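Local coordinates for cellulosomal scaffoldin (Acetivibrio cellulolyticus, PDB 3ZUC), which binds crystalline cellulose through this family 3b carbohydrate-binding module, one domain of the major scaffoldin ScaA of the cellulosome, at residues A[117-120]-A[121-124]. Numbering follows the deposited sequence.
Sequences NYNQ and ADDY. With CA (calcium ion), chain B.
The side-chain amide of Asn119 and the carboxylate of Asp122 lie face to face, their planes 8° apart but shifted, with Asp122 OD1 poised over Asn119 ND2 at 3.7 Å. That same amide face receives the backbone N-H of Ala121: its N lies 3.1 Å from Asn119 OD1, 64° out of the carbonyl plane, and closes an Asx turn. At the amide's edge, Asn119 ND2 donates to a water, which passes a weak bond to Asp122 OD2. A type I beta turn follows, identified by the bond from Asp123 N to Gln120 O (3.0 Å) and the backbone angles of Ala121 and Asp122.

Together these turns form part of the calcium site of this beta-sandwich module. Asn119 O binds calcium at 2.3 Å. In Asp122 a chi1 of 71°, with CG between the backbone N and the carbonyl carbon, turns the carboxylate back toward Asn119 and the ion. It binds through OD1 alone: OD2 stays 3.8 Å from the metal. Asp122 OD1 and Asn119 O lie 2.8 Å apart because both are ligands of the one calcium, whose charge probably offsets their repulsion. Thr48 and Asp50, which follow strand 42-47, supply the remaining protein ligands, so the ion joins that part of the chain to the end of strand 118-119 and the turn after it.

Asp123 divides its carboxylate between two shells: OD1 coordinates calcium directly, while OD2 accepts from a calcium-bound water and from another water that also donates to Gln120 OE1. Gln120 is anchored at its far end by NE2, bonded to Gln16 O and Gly14 O. The metal-bound water lies 2.5 Å from calcium, and its O is 2.7 Å from Asp123 OD2.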
loop_
_atom_site.group_PDB
_atom_site.type_symbol
_atom_site.label_atom_id
_atom_site.label_comp_id
_atom_site.label_asym_id
_atom_site.label_seq_id
_atom_site.Cartn_x
_atom_site.Cartn_y
_atom_site.Cartn_z
ATOM N N ASN A 117 -8.498 -14.940 -10.932
ATOM C CA ASN A 117 -8.828 -14.575 -9.570
ATOM C C ASN A 117 -7.695 -14.699 -8.568
ATOM O O ASN A 117 -6.803 -15.550 -8.679
ATOM C CB ASN A 117 -10.008 -15.393 -9.066
ATOM C CG ASN A 117 -11.317 -15.008 -9.731
ATOM O OD1 ASN A 117 -11.501 -13.883 -10.181
ATOM N ND2 ASN A 117 -12.224 -15.960 -9.805
ATOM N N TYR A 118 -7.794 -13.853 -7.555
ATOM C CA TYR A 118 -7.136 -13.950 -6.275
ATOM C C TYR A 118 -8.089 -14.563 -5.236
ATOM O O TYR A 118 -9.303 -14.468 -5.388
ATOM C CB TYR A 118 -6.789 -12.557 -5.760
ATOM C CG TYR A 118 -5.822 -11.764 -6.600
ATOM C CD1 TYR A 118 -4.457 -11.941 -6.472
ATOM C CD2 TYR A 118 -6.265 -10.806 -7.490
ATOM C CE1 TYR A 118 -3.558 -11.178 -7.205
ATOM C CE2 TYR A 118 -5.387 -10.051 -8.225
ATOM C CZ TYR A 118 -4.026 -10.217 -8.074
ATOM O OH TYR A 118 -3.180 -9.451 -8.837
ATOM N N ASN A 119 -7.524 -15.140 -4.166
ATOM C CA ASN A 119 -8.243 -15.388 -2.910
ATOM C C ASN A 119 -7.760 -14.377 -1.894
ATOM O O ASN A 119 -6.646 -14.490 -1.375
ATOM C CB ASN A 119 -7.999 -16.808 -2.377
ATOM C CG ASN A 119 -8.562 -16.997 -0.995
ATOM O OD1 ASN A 119 -9.538 -16.332 -0.624
ATOM N ND2 ASN A 119 -7.960 -17.884 -0.217
ATOM N N GLN A 120 -8.554 -13.351 -1.614
ATOM C CA GLN A 120 -8.118 -12.310 -0.690
ATOM C C GLN A 120 -8.039 -12.801 0.749
ATOM O O GLN A 120 -7.313 -12.225 1.569
ATOM C CB GLN A 120 -9.026 -11.084 -0.751
ATOM C CG GLN A 120 -9.141 -10.480 -2.126
ATOM C CD GLN A 120 -9.517 -9.021 -2.052
ATOM O OE1 GLN A 120 -8.650 -8.183 -1.783
ATOM N NE2 GLN A 120 -10.796 -8.706 -2.243
ATOM N N ALA A 121 -8.820 -13.829 1.088
ATOM C CA ALA A 121 -9.052 -14.151 2.484
ATOM C C ALA A 121 -7.787 -14.527 3.243
ATOM O O ALA A 121 -7.721 -14.295 4.452
ATOM C CB ALA A 121 -10.070 -15.279 2.604
ATOM N N ASP A 122 -6.809 -15.117 2.558
ATOM C CA ASP A 122 -5.570 -15.529 3.204
ATOM C C ASP A 122 -4.455 -14.492 3.146
ATOM O O ASP A 122 -3.348 -14.780 3.590
ATOM C CB ASP A 122 -5.069 -16.859 2.648
ATOM C CG ASP A 122 -4.527 -16.761 1.227
ATOM O OD1 ASP A 122 -4.978 -15.876 0.472
ATOM O OD2 ASP A 122 -3.660 -17.597 0.872
ATOM N N ASP A 123 -4.717 -13.300 2.619
ATOM C CA ASP A 123 -3.645 -12.348 2.423
ATOM C C ASP A 123 -3.278 -11.637 3.719
ATOM O O ASP A 123 -4.146 -11.114 4.415
ATOM C CB ASP A 123 -4.057 -11.314 1.375
ATOM C CG ASP A 123 -4.223 -11.915 -0.014
ATOM O OD1 ASP A 123 -3.667 -13.013 -0.252
ATOM O OD2 ASP A 123 -4.880 -11.248 -0.860
ATOM N N TYR A 124 -1.986 -11.547 3.997
ATOM C CA TYR A 124 -1.482 -10.930 5.220
ATOM C C TYR A 124 -2.065 -9.529 5.431
ATOM O O TYR A 124 -2.456 -9.182 6.547
ATOM C CB TYR A 124 0.046 -10.869 5.155
ATOM C CG TYR A 124 0.747 -10.246 6.322
ATOM C CD1 TYR A 124 1.051 -8.893 6.366
ATOM C CD2 TYR A 124 1.189 -11.037 7.358
ATOM C CE1 TYR A 124 1.745 -8.341 7.417
ATOM C CE2 TYR A 124 1.885 -10.504 8.416
ATOM C CZ TYR A 124 2.156 -9.155 8.455
ATOM O OH TYR A 124 2.847 -8.641 9.529
HETATM CA CA CA B . -4.345 -14.819 -1.601
HETATM O O HOH W 1 -5.367 -19.091 -1.065
HETATM O O HOH W 2 -6.132 -8.855 -0.609
HETATM O O HOH W 3 -4.873 -12.867 -3.019
#